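Prenylcyclase (Actinoplanes teichomyceticus, PDB 6IJ1) probably cyclises or transfers prenyl groups, working as a single, largely helical chain whose build is consistent with an alpha/alpha barrel. Local coordinates at residues V51-P56 with A101-R106; I44-A49 with D69-E74; F20-R25 with G61-A66; T94-R99 with T161-G166. One frame throughout, in Å; residues are numbered along the deposited sequence.

Contact 1 (V51-P56 with A101-R106); sequences VLVQLP and AELLGR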
loop_
_atom_site.group_PDB
_atom_site.type_symbol
_atom_site.label_atom_id
_atom_site.label_comp_id
_atom_site.label_asym_id
_atom_site.label_seq_id
_atom_site.Cartn_x
_atom_site.Cartn_y
_atom_site.Cartn_z
ATOM N N VAL A 51 7.385 0.779 -7.461
ATOM C CA VAL A 51 6.872 0.052 -8.627
ATOM C C VAL A 51 7.787 0.284 -9.828
ATOM O O VAL A 51 8.163 -0.662 -10.548
ATOM C CB VAL A 51 5.416 0.482 -8.929
ATOM C CG1 VAL A 51 4.955 -0.154 -10.236
ATOM C CG2 VAL A 51 4.490 0.037 -7.782
ATOM N N LEU A 52 8.184 1.545 -10.045
ATOM C CA LEU A 52 8.955 1.894 -11.236
ATOM C C LEU A 52 10.286 1.155 -11.254
ATOM O O LEU A 52 10.725 0.752 -12.320
ATOM C CB LEU A 52 9.164 3.407 -11.306
ATOM C CG LEU A 52 7.922 4.237 -11.665
ATOM C CD1 LEU A 52 8.221 5.719 -11.620
ATOM C CD2 LEU A 52 7.384 3.857 -13.043
ATOM N N VAL A 53 10.938 0.963 -10.099
ATOM C CA VAL A 53 12.262 0.326 -10.181
ATOM C C VAL A 53 12.168 -1.156 -10.515
ATOM O O VAL A 53 13.196 -1.775 -10.832
ATOM C CB VAL A 53 13.110 0.517 -8.887
ATOM C CG1 VAL A 53 13.410 1.986 -8.588
ATOM C CG2 VAL A 53 12.505 -0.180 -7.652
ATOM N N GLN A 54 10.976 -1.754 -10.514
ATOM C CA GLN A 54 10.773 -3.156 -10.865
ATOM C C GLN A 54 10.345 -3.371 -12.315
ATOM O O GLN A 54 10.165 -4.531 -12.722
ATOM C CB GLN A 54 9.721 -3.768 -9.958
ATOM C CG GLN A 54 10.089 -3.729 -8.500
ATOM C CD GLN A 54 8.933 -4.248 -7.658
ATOM O OE1 GLN A 54 8.517 -5.416 -7.790
ATOM N NE2 GLN A 54 8.333 -3.353 -6.857
ATOM N N LEU A 55 10.141 -2.310 -13.095
ATOM C CA LEU A 55 9.652 -2.400 -14.461
ATOM C C LEU A 55 10.826 -2.390 -15.424
ATOM O O LEU A 55 11.846 -1.755 -15.165
ATOM C CB LEU A 55 8.720 -1.233 -14.778
ATOM C CG LEU A 55 7.487 -1.253 -13.852
ATOM C CD1 LEU A 55 6.572 -0.086 -14.197
ATOM C CD2 LEU A 55 6.735 -2.575 -13.928
ATOM N N PRO A 56 10.678 -3.057 -16.569
ATOM C CA PRO A 56 11.796 -3.160 -17.525
ATOM C C PRO A 56 11.859 -1.965 -18.473
ATOM O O PRO A 56 11.682 -2.079 -19.703
ATOM C CB PRO A 56 11.480 -4.474 -18.244
ATOM C CG PRO A 56 9.953 -4.472 -18.331
ATOM C CD PRO A 56 9.514 -3.870 -16.974
ATOM N N ALA A 101 14.433 1.159 -0.590
ATOM C CA ALA A 101 15.850 0.872 -0.346
ATOM C C ALA A 101 16.179 -0.593 -0.547
ATOM O O ALA A 101 17.212 -0.910 -1.158
ATOM C CB ALA A 101 16.211 1.330 1.064
ATOM N N GLU A 102 15.333 -1.507 -0.065
ATOM C CA GLU A 102 15.614 -2.945 -0.283
ATOM C C GLU A 102 15.560 -3.260 -1.754
ATOM O O GLU A 102 16.387 -4.022 -2.265
ATOM C CB GLU A 102 14.619 -3.807 0.524
ATOM C CG GLU A 102 14.887 -3.693 2.013
ATOM C CD GLU A 102 14.294 -4.827 2.874
ATOM O OE1 GLU A 102 13.498 -5.640 2.328
ATOM O OE2 GLU A 102 14.603 -4.897 4.088
ATOM N N LEU A 103 14.573 -2.712 -2.476
ATOM C CA LEU A 103 14.492 -3.021 -3.910
ATOM C C LEU A 103 15.739 -2.545 -4.651
ATOM O O LEU A 103 16.129 -3.163 -5.645
ATOM C CB LEU A 103 13.235 -2.378 -4.525
ATOM C CG LEU A 103 11.920 -2.978 -4.057
ATOM C CD1 LEU A 103 10.794 -2.071 -4.502
ATOM C CD2 LEU A 103 11.713 -4.302 -4.754
ATOM N N LEU A 104 16.373 -1.479 -4.168
ATOM C CA LEU A 104 17.541 -0.875 -4.800
ATOM C C LEU A 104 18.862 -1.389 -4.231
ATOM O O LEU A 104 19.919 -0.953 -4.682
ATOM C CB LEU A 104 17.482 0.650 -4.639
ATOM C CG LEU A 104 16.378 1.255 -5.534
ATOM C CD1 LEU A 104 16.276 2.762 -5.320
ATOM C CD2 LEU A 104 16.641 0.978 -7.045
ATOM N N GLY A 105 18.844 -2.266 -3.254
ATOM C CA GLY A 105 20.071 -2.777 -2.642
ATOM C C GLY A 105 20.752 -1.806 -1.721
ATOM O O GLY A 105 21.959 -1.950 -1.462
ATOM N N ARG A 106 20.031 -0.788 -1.246
ATOM C CA ARG A 106 20.623 0.297 -0.474
ATOM C C ARG A 106 20.258 0.242 0.994
ATOM O O ARG A 106 20.612 1.148 1.766
ATOM C CB ARG A 106 20.183 1.643 -1.055
ATOM C CG ARG A 106 20.764 1.913 -2.413
ATOM C CD ARG A 106 20.454 3.352 -2.818
ATOM N NE ARG A 106 20.984 4.326 -1.869
ATOM C CZ ARG A 106 20.851 5.647 -1.990
ATOM N NH1 ARG A 106 20.198 6.140 -3.047
ATOM N NH2 ARG A 106 21.349 6.458 -1.066
#

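Contact 2 (I44-A49 with D69-E74); sequences ITAYVA and DLLVPE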
loop_
_atom_site.group_PDB
_atom_site.type_symbol
_atom_site.label_atom_id
_atom_site.label_comp_id
_atom_site.label_asym_id
_atom_site.label_seq_id
_atom_site.Cartn_x
_atom_site.Cartn_y
_atom_site.Cartn_z
ATOM N N ILE A 44 3.756 8.811 -1.178
ATOM C CA ILE A 44 3.441 8.534 -2.578
ATOM C C ILE A 44 4.697 8.437 -3.427
ATOM O O ILE A 44 4.761 7.618 -4.343
ATOM C CB ILE A 44 2.476 9.630 -3.105
ATOM C CG1 ILE A 44 1.124 9.461 -2.403
ATOM C CG2 ILE A 44 2.289 9.588 -4.617
ATOM C CD1 ILE A 44 0.391 8.105 -2.730
ATOM N N THR A 45 5.701 9.296 -3.170
ATOM C CA THR A 45 6.951 9.182 -3.908
ATOM C C THR A 45 7.574 7.805 -3.723
ATOM O O THR A 45 8.015 7.199 -4.697
ATOM C CB THR A 45 7.897 10.289 -3.422
ATOM O OG1 THR A 45 7.371 11.574 -3.820
ATOM C CG2 THR A 45 9.286 10.143 -4.034
ATOM N N ALA A 46 7.657 7.349 -2.466
ATOM C CA ALA A 46 8.214 6.020 -2.198
ATOM C C ALA A 46 7.395 4.931 -2.890
ATOM O O ALA A 46 7.950 3.990 -3.464
ATOM C CB ALA A 46 8.278 5.761 -0.711
ATOM N N TYR A 47 6.059 5.035 -2.835
ATOM C CA TYR A 47 5.212 3.975 -3.374
ATOM C C TYR A 47 5.349 3.896 -4.901
ATOM O O TYR A 47 5.494 2.811 -5.478
ATOM C CB TYR A 47 3.763 4.308 -2.967
ATOM C CG TYR A 47 2.753 3.233 -3.368
ATOM C CD1 TYR A 47 2.625 2.118 -2.558
ATOM C CD2 TYR A 47 1.989 3.338 -4.531
ATOM C CE1 TYR A 47 1.759 1.103 -2.900
ATOM C CE2 TYR A 47 1.067 2.349 -4.853
ATOM C CZ TYR A 47 0.952 1.252 -4.017
ATOM O OH TYR A 47 0.049 0.229 -4.294
ATOM N N VAL A 48 5.288 5.036 -5.573
ATOM C CA VAL A 48 5.417 5.044 -7.037
ATOM C C VAL A 48 6.807 4.573 -7.460
ATOM O O VAL A 48 6.943 3.749 -8.366
ATOM C CB VAL A 48 5.120 6.459 -7.578
ATOM C CG1 VAL A 48 5.468 6.579 -9.057
ATOM C CG2 VAL A 48 3.594 6.819 -7.298
ATOM N N ALA A 49 7.842 5.104 -6.776
ATOM C CA ALA A 49 9.224 4.730 -7.099
ATOM C C ALA A 49 9.426 3.237 -6.960
ATOM O O ALA A 49 10.108 2.624 -7.792
ATOM C CB ALA A 49 10.221 5.479 -6.194
ATOM N N ASP A 69 17.044 8.987 -3.854
ATOM C CA ASP A 69 17.961 10.057 -3.436
ATOM C C ASP A 69 17.239 11.230 -2.803
ATOM O O ASP A 69 17.749 11.825 -1.856
ATOM C CB ASP A 69 18.760 10.580 -4.624
ATOM C CG ASP A 69 19.756 9.602 -5.122
ATOM O OD1 ASP A 69 20.199 8.780 -4.290
ATOM O OD2 ASP A 69 20.075 9.659 -6.334
ATOM N N LEU A 70 16.028 11.577 -3.301
ATOM C CA LEU A 70 15.258 12.661 -2.695
ATOM C C LEU A 70 14.737 12.311 -1.308
ATOM O O LEU A 70 14.574 13.189 -0.448
ATOM C CB LEU A 70 14.042 13.013 -3.578
ATOM C CG LEU A 70 14.248 13.578 -4.970
ATOM C CD1 LEU A 70 12.908 13.641 -5.625
ATOM C CD2 LEU A 70 14.875 14.990 -4.922
ATOM N N LEU A 71 14.408 11.029 -1.084
ATOM C CA LEU A 71 13.780 10.658 0.155
ATOM C C LEU A 71 14.759 10.588 1.315
ATOM O O LEU A 71 14.371 10.782 2.459
ATOM C CB LEU A 71 13.103 9.301 -0.023
ATOM C CG LEU A 71 11.784 9.357 -0.826
ATOM C CD1 LEU A 71 11.504 7.960 -1.298
ATOM C CD2 LEU A 71 10.652 9.927 0.114
ATOM N N VAL A 72 16.007 10.182 1.060
ATOM C CA VAL A 72 16.926 9.982 2.189
ATOM C C VAL A 72 17.037 11.230 3.059
ATOM O O VAL A 72 16.870 11.120 4.293
ATOM C CB VAL A 72 18.290 9.489 1.678
ATOM C CG1 VAL A 72 19.328 9.500 2.827
ATOM C CG2 VAL A 72 18.187 8.059 1.120
ATOM N N PRO A 73 17.296 12.436 2.523
ATOM C CA PRO A 73 17.398 13.614 3.410
ATOM C C PRO A 73 16.109 14.029 4.079
ATOM O O PRO A 73 16.137 14.865 5.014
ATOM C CB PRO A 73 17.904 14.708 2.478
ATOM C CG PRO A 73 17.717 14.243 1.119
ATOM C CD PRO A 73 17.661 12.756 1.140
ATOM N N GLU A 74 14.966 13.530 3.630
ATOM C CA GLU A 74 13.700 13.846 4.287
ATOM C C GLU A 74 13.421 13.027 5.537
ATOM O O GLU A 74 12.451 13.296 6.255
ATOM C CB GLU A 74 12.535 13.647 3.313
ATOM C CG GLU A 74 12.646 14.457 2.070
ATOM C CD GLU A 74 12.698 15.940 2.374
ATOM O OE1 GLU A 74 11.982 16.363 3.307
ATOM O OE2 GLU A 74 13.479 16.653 1.721
#

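Contact 3 (F20-R25 with G61-A66); sequences FLLDRR and GRAGRA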
loop_
_atom_site.group_PDB
_atom_site.type_symbol
_atom_site.label_atom_id
_atom_site.label_comp_id
_atom_site.label_asym_id
_atom_site.label_seq_id
_atom_site.Cartn_x
_atom_site.Cartn_y
_atom_site.Cartn_z
ATOM N N PHE A 20 2.681 7.855 -18.258
ATOM C CA PHE A 20 1.799 8.665 -17.406
ATOM C C PHE A 20 2.506 9.058 -16.117
ATOM O O PHE A 20 2.509 10.216 -15.727
ATOM C CB PHE A 20 0.505 7.884 -17.105
ATOM C CG PHE A 20 -0.370 8.547 -16.067
ATOM C CD1 PHE A 20 -1.298 9.498 -16.440
ATOM C CD2 PHE A 20 -0.264 8.205 -14.708
ATOM C CE1 PHE A 20 -2.112 10.132 -15.449
ATOM C CE2 PHE A 20 -1.085 8.818 -13.747
ATOM C CZ PHE A 20 -1.980 9.772 -14.106
ATOM N N LEU A 21 3.147 8.092 -15.439
ATOM C CA LEU A 21 3.734 8.419 -14.144
ATOM C C LEU A 21 4.945 9.343 -14.294
ATOM O O LEU A 21 5.115 10.272 -13.524
ATOM C CB LEU A 21 4.149 7.142 -13.409
ATOM C CG LEU A 21 2.991 6.257 -12.898
ATOM C CD1 LEU A 21 3.530 4.950 -12.360
ATOM C CD2 LEU A 21 2.213 7.049 -11.838
ATOM N N LEU A 22 5.795 9.096 -15.291
ATOM C CA LEU A 22 6.925 10.008 -15.501
ATOM C C LEU A 22 6.455 11.412 -15.849
ATOM O O LEU A 22 7.059 12.388 -15.400
ATOM C CB LEU A 22 7.828 9.451 -16.601
ATOM C CG LEU A 22 8.553 8.177 -16.240
ATOM C CD1 LEU A 22 9.309 7.685 -17.523
ATOM C CD2 LEU A 22 9.503 8.371 -15.053
ATOM N N ASP A 23 5.389 11.544 -16.661
ATOM C CA ASP A 23 4.887 12.880 -16.985
ATOM C C ASP A 23 4.278 13.582 -15.794
ATOM O O ASP A 23 4.185 14.826 -15.795
ATOM C CB ASP A 23 3.865 12.798 -18.122
ATOM C CG ASP A 23 4.517 12.483 -19.466
ATOM O OD1 ASP A 23 5.769 12.509 -19.536
ATOM O OD2 ASP A 23 3.790 12.222 -20.453
ATOM N N ARG A 24 3.873 12.854 -14.752
ATOM C CA ARG A 24 3.286 13.482 -13.578
ATOM C C ARG A 24 4.310 13.745 -12.466
ATOM O O ARG A 24 3.935 14.161 -11.363
ATOM C CB ARG A 24 2.111 12.618 -13.044
ATOM C CG ARG A 24 0.924 12.300 -13.972
ATOM C CD ARG A 24 0.366 13.514 -14.507
ATOM N NE ARG A 24 -0.798 13.384 -15.415
ATOM C CZ ARG A 24 -0.745 12.936 -16.672
ATOM N NH1 ARG A 24 0.398 12.438 -17.159
ATOM N NH2 ARG A 24 -1.856 12.947 -17.439
ATOM N N ARG A 25 5.604 13.543 -12.721
ATOM C CA ARG A 25 6.617 13.991 -11.757
ATOM C C ARG A 25 6.537 15.488 -11.509
ATOM O O ARG A 25 6.300 16.273 -12.433
ATOM C CB ARG A 25 8.019 13.694 -12.293
ATOM C CG ARG A 25 8.492 12.256 -12.126
ATOM C CD ARG A 25 9.826 12.038 -12.871
ATOM N NE ARG A 25 9.635 12.199 -14.307
ATOM C CZ ARG A 25 10.649 12.115 -15.184
ATOM N NH1 ARG A 25 11.896 11.896 -14.734
ATOM N NH2 ARG A 25 10.433 12.271 -16.470
ATOM N N GLY A 61 13.522 3.120 -14.076
ATOM C CA GLY A 61 14.524 2.853 -13.056
ATOM C C GLY A 61 15.276 4.103 -12.654
ATOM O O GLY A 61 15.581 4.318 -11.476
ATOM N N ARG A 62 15.589 4.959 -13.630
ATOM C CA ARG A 62 16.256 6.215 -13.314
ATOM C C ARG A 62 15.399 7.097 -12.419
ATOM O O ARG A 62 15.892 7.692 -11.461
ATOM C CB ARG A 62 16.599 6.970 -14.614
ATOM C CG ARG A 62 17.918 6.566 -15.273
ATOM C CD ARG A 62 18.248 7.537 -16.419
ATOM N NE ARG A 62 17.779 7.010 -17.686
ATOM C CZ ARG A 62 16.814 7.550 -18.425
ATOM N NH1 ARG A 62 16.200 8.666 -18.033
ATOM N NH2 ARG A 62 16.472 6.963 -19.567
ATOM N N ALA A 63 14.094 7.168 -12.706
ATOM C CA ALA A 63 13.227 8.028 -11.928
ATOM C C ALA A 63 13.029 7.477 -10.527
ATOM O O ALA A 63 12.996 8.232 -9.563
ATOM C CB ALA A 63 11.890 8.185 -12.642
ATOM N N GLY A 64 12.971 6.145 -10.410
ATOM C CA GLY A 64 12.841 5.544 -9.078
ATOM C C GLY A 64 14.086 5.742 -8.227
ATOM O O GLY A 64 14.003 6.038 -7.029
ATOM N N ARG A 65 15.276 5.645 -8.863
ATOM C CA ARG A 65 16.519 5.901 -8.114
ATOM C C ARG A 65 16.665 7.368 -7.730
ATOM O O ARG A 65 17.106 7.697 -6.611
ATOM C CB ARG A 65 17.723 5.425 -8.946
ATOM C CG ARG A 65 17.810 3.946 -9.037
ATOM C CD ARG A 65 18.794 3.462 -10.123
ATOM N NE ARG A 65 18.926 2.007 -10.025
ATOM C CZ ARG A 65 17.996 1.100 -10.359
ATOM N NH1 ARG A 65 16.808 1.465 -10.839
ATOM N NH2 ARG A 65 18.252 -0.204 -10.192
ATOM N N ALA A 66 16.233 8.290 -8.621
ATOM C CA ALA A 66 16.229 9.704 -8.275
ATOM C C ALA A 66 15.337 9.970 -7.059
ATOM O O ALA A 66 15.670 10.760 -6.175
ATOM C CB ALA A 66 15.789 10.505 -9.503
#

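Contact 4 (T94-R99 with T161-G166); sequences TGWVLR and TAAVAG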
loop_
_atom_site.group_PDB
_atom_site.type_symbol
_atom_site.label_atom_id
_atom_site.label_comp_id
_atom_site.label_asym_id
_atom_site.label_seq_id
_atom_site.Cartn_x
_atom_site.Cartn_y
_atom_site.Cartn_z
ATOM N N THR A 94 7.164 5.038 6.427
ATOM C CA THR A 94 8.535 4.617 6.686
ATOM C C THR A 94 8.799 3.280 6.015
ATOM O O THR A 94 9.838 3.090 5.384
ATOM C CB THR A 94 8.738 4.522 8.174
ATOM O OG1 THR A 94 8.467 5.847 8.735
ATOM C CG2 THR A 94 10.131 4.055 8.548
ATOM N N GLY A 95 7.839 2.365 6.127
ATOM C CA GLY A 95 8.022 1.054 5.490
ATOM C C GLY A 95 8.141 1.149 3.980
ATOM O O GLY A 95 8.959 0.432 3.373
ATOM N N TRP A 96 7.374 2.030 3.319
ATOM C CA TRP A 96 7.529 2.160 1.875
ATOM C C TRP A 96 8.910 2.704 1.479
ATOM O O TRP A 96 9.430 2.309 0.441
ATOM C CB TRP A 96 6.435 3.047 1.209
ATOM C CG TRP A 96 5.081 2.419 1.329
ATOM C CD1 TRP A 96 4.055 2.792 2.163
ATOM C CD2 TRP A 96 4.631 1.277 0.616
ATOM N NE1 TRP A 96 2.993 1.912 2.030
ATOM C CE2 TRP A 96 3.330 0.955 1.107
ATOM C CE3 TRP A 96 5.222 0.471 -0.365
ATOM C CZ2 TRP A 96 2.605 -0.128 0.634
ATOM C CZ3 TRP A 96 4.504 -0.633 -0.853
ATOM C CH2 TRP A 96 3.200 -0.921 -0.323
ATOM N N VAL A 97 9.476 3.653 2.267
ATOM C CA VAL A 97 10.819 4.143 1.964
ATOM C C VAL A 97 11.830 3.024 2.125
ATOM O O VAL A 97 12.709 2.851 1.265
ATOM C CB VAL A 97 11.153 5.347 2.855
ATOM C CG1 VAL A 97 12.599 5.803 2.508
ATOM C CG2 VAL A 97 10.127 6.467 2.585
ATOM N N LEU A 98 11.759 2.293 3.238
ATOM C CA LEU A 98 12.729 1.184 3.425
ATOM C C LEU A 98 12.531 0.082 2.386
ATOM O O LEU A 98 13.516 -0.522 1.923
ATOM C CB LEU A 98 12.616 0.604 4.826
ATOM C CG LEU A 98 13.033 1.630 5.922
ATOM C CD1 LEU A 98 12.542 1.257 7.272
ATOM C CD2 LEU A 98 14.610 1.663 5.920
ATOM N N ARG A 99 11.295 -0.148 1.930
ATOM C CA ARG A 99 11.104 -1.096 0.832
ATOM C C ARG A 99 11.793 -0.648 -0.446
ATOM O O ARG A 99 12.389 -1.473 -1.146
ATOM C CB ARG A 99 9.602 -1.283 0.581
ATOM C CG ARG A 99 9.292 -2.145 -0.649
ATOM C CD ARG A 99 7.807 -2.452 -0.699
ATOM N NE ARG A 99 7.413 -2.843 -2.069
ATOM C CZ ARG A 99 7.354 -4.096 -2.488
ATOM N NH1 ARG A 99 7.684 -5.102 -1.664
ATOM N NH2 ARG A 99 6.972 -4.315 -3.740
ATOM N N THR A 161 0.803 -3.930 8.878
ATOM C CA THR A 161 1.591 -5.129 9.208
ATOM C C THR A 161 1.868 -5.925 7.952
ATOM O O THR A 161 2.999 -6.403 7.739
ATOM C CB THR A 161 0.828 -5.978 10.196
ATOM O OG1 THR A 161 0.461 -5.195 11.326
ATOM C CG2 THR A 161 1.657 -7.193 10.670
ATOM N N ALA A 162 0.855 -6.077 7.091
ATOM C CA ALA A 162 1.040 -6.841 5.857
ATOM C C ALA A 162 2.137 -6.258 4.995
ATOM O O ALA A 162 2.892 -7.011 4.384
ATOM C CB ALA A 162 -0.297 -6.869 5.079
ATOM N N ALA A 163 2.243 -4.932 4.922
ATOM C CA ALA A 163 3.292 -4.288 4.130
ATOM C C ALA A 163 4.649 -4.458 4.779
ATOM O O ALA A 163 5.600 -4.925 4.114
ATOM C CB ALA A 163 2.965 -2.786 3.980
ATOM N N VAL A 164 4.788 -4.029 6.041
ATOM C CA VAL A 164 6.156 -4.001 6.592
ATOM C C VAL A 164 6.739 -5.395 6.849
ATOM O O VAL A 164 7.967 -5.524 6.900
ATOM C CB VAL A 164 6.237 -3.149 7.852
ATOM C CG1 VAL A 164 5.781 -1.674 7.536
ATOM C CG2 VAL A 164 5.502 -3.725 9.015
ATOM N N ALA A 165 5.891 -6.419 6.995
ATOM C CA ALA A 165 6.377 -7.787 7.190
ATOM C C ALA A 165 7.205 -8.234 6.023
ATOM O O ALA A 165 7.963 -9.210 6.158
ATOM C CB ALA A 165 5.204 -8.748 7.330
ATOM N N GLY A 166 7.077 -7.594 4.869
ATOM C CA GLY A 166 7.897 -7.974 3.707
ATOM C C GLY A 166 9.342 -7.490 3.708
ATOM O O GLY A 166 10.090 -7.826 2.780
#

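Contact 1 (V51-P56 with A101-R106)
Val-53 packs its two methyls against separate leucines. CG1 meets Leu-104 CD2 at 3.7 Å, the two side chains crossing at about a right angle, while CG2 lies 3.9 Å from Leu-103 CB and touches the CD1 branch too. This is the tight half. Towards the more exposed half, Gln-54 lays its amide end across the forked tip of Leu-103, NE2 standing 3.6 Å from CD1. With CG beside the backbone N (chi1 -60°) and an extended chain beyond it, the amide reaches this leucine although the CB does not point at it. No polar bond joins the two segments here; Gln-54 NE2 is hydrogen-bonded to Gly-50 O and OE1 to Gln-335. Were this glutamine an alanine, the amide over Leu-103 would be gone, and Gln-335 NE2 would probably be left without its acceptor. Helix 58-71 backs the tight half, Arg-65 and Met-68 touching Leu-104. Each segment lies at the end of a helix: a type I turn runs from Leu-52 to Leu-55, and Arg-106 N bonds back to Ala-101 O over 2.8 Å round Gly-105 with its positive phi, the Schellman motif that typically closes an alpha-helix.

Contact 2 (I44-A49 with D69-E74)
Thr-45 and Ala-46 of helix 42-52 receive Leu-71 from the last turn of helix 58-71, joining two consecutive helices of what is probably an alpha/alpha barrel. Leu-71 supplies the side chain that reaches across. Its CD1 methyl settles beside the CA-CB bond of Ala-46, 3.9 Å from CB and equally far from CA, at a place where the small side chain lets it approach the helix backbone. From the preceding residue, Thr-45 CG2 lies alongside the leucine, 4.1 Å from its CG, the two side chains running side by side but pointing opposite ways. Thr-45 OG1 stands beside the backbone N (chi1 -67°), which leaves the methyl CG2 anti to that N and facing Leu-71, while the hydroxyl points elsewhere. There OG1 is hydrogen-bonded to Trp-31 O, in the loop before the helix, and to Asp-41 O, just before helix 42-52. The backbone of Leu-71 is held separately, its O accepting from Trp-81 NE1. A third helix, 91-104, completes the pocket: Leu-100 touches Leu-71, and Trp-96 and Val-97 touch Ala-46. Thr-45 and Ala-49 also meet Ala-67, one turn before Leu-71 on its own helix. Between the segments there is no hydrogen bond, and all three touching residues are buried. Contact is therefore by dispersion and exclusion of water alone; Thr-45 contributes a hydrocarbon face to the leucine and spends its polarity on carbonyls of its own surroundings, so no hydroxyl is buried without a partner.

Contact 3 (F20-R25 with G61-A66)
Leu-22 and Ala-63 meet methyl to methyl, Leu-22 CD2 lying 3.4 Å from Ala-63 CB, which is tighter than usual for two carbons. Arg-25 arches over this pair. From its CB the chain runs extended through CG, then turns about the CG-CD bond (chi3 -65°), which brings NE back over the end of its own helix. CD passes 4.4 Å from Ala-63 CB. NE then donates to Leu-22 O over 2.8 Å with a nearly straight N-H...O angle of 169°; the donor lies in the carbonyl plane, on a lone pair, and the oxygen sits at the edge of the guanidinium. Arg-25 N reaches the same oxygen, which is thus gripped twice and fixes the rotation of the group. At the tip, one face of the guanidinium is laid over Leu-22 CD2, 3.9 Å below its centre, and NH1 comes obliquely to within 4.3 Å of Ala-63 CB. Leu-22 CD2 thus meets the alanine methyl and the guanidinium from directions roughly at right angles. Arg-62 NH1 of the facing helix remains 6.3 Å from Arg-25 NH1, and the two like charges make no contact. Trp-31 touches both Arg-25 and Ala-63 from the following loop. Helix 10-23 ends here, at the periphery of the chain, against the side of helix 58-71: helix-to-helix packing of the kind expected in the outer layer of an alpha/alpha barrel.

Contact 4 (T94-R99 with T161-G166)
Gly-95 and Val-164 bring the two helices to 5.5 Å between their CA atoms, a very close approach made possible by the missing side chain of the glycine. Val-164 CG1 rests 4.1 Å from Gly-95 CA. A CB built on this glycine would fall 2.7 Å from the same methyl, a clash, so the backbone of helix 91-104 itself forms the seat for the valine. Val-164 carries CG1 beside its own backbone N (chi1 -59°), the rotation that puts this branch over the glycine. The glycine lets helices 91-104 and 158-164 pack closely within what is probably an alpha/alpha barrel, about 9 Å from the centre of the chain to the centre of the contact. Beside the glycine, Trp-96 starts from a CB that points away from helix 158-164, but its long indole swings round until CZ2 is 4.3 Å from Ala-163 CB, which it meets obliquely. The ring is steadied from several directions: NE1 is hydrogen-bonded to Asp-92 OD2 one turn earlier, Tyr-47 meets it edge-to-face, and Trp-43 packs against it with the planes at about 40°. Leu-204 of helix 198-209 touches both Trp-96 and Ala-163. An imidazole, probably from the crystallisation liquor, lies about 4 Å from the tryptophan side chain, which may mark a pocket near the indole.

From the N terminus, helix 10-23 opens contact 3, which closes on helix 58-71 after 35 intervening residues. Contact 2 begins inside that span on helix 42-52 and closes farther along helix 58-71, so the two cross. Contact 1 starts after contact 2 has opened and before contact 3 closes, on the end of helix 42-52, and closes only on helix 91-104, crossing both. Contact 4 opens after contacts 2 and 3 have closed but before contact 1 has, and so crosses contact 1. None nests. Contacts 1 to 3 join helices 10-23, 42-52, 58-71 and 91-104, the Arg-106 to Asp-69 salt bridge coupling contacts 1 and 2; contact 4 extends the set to helix 158-164.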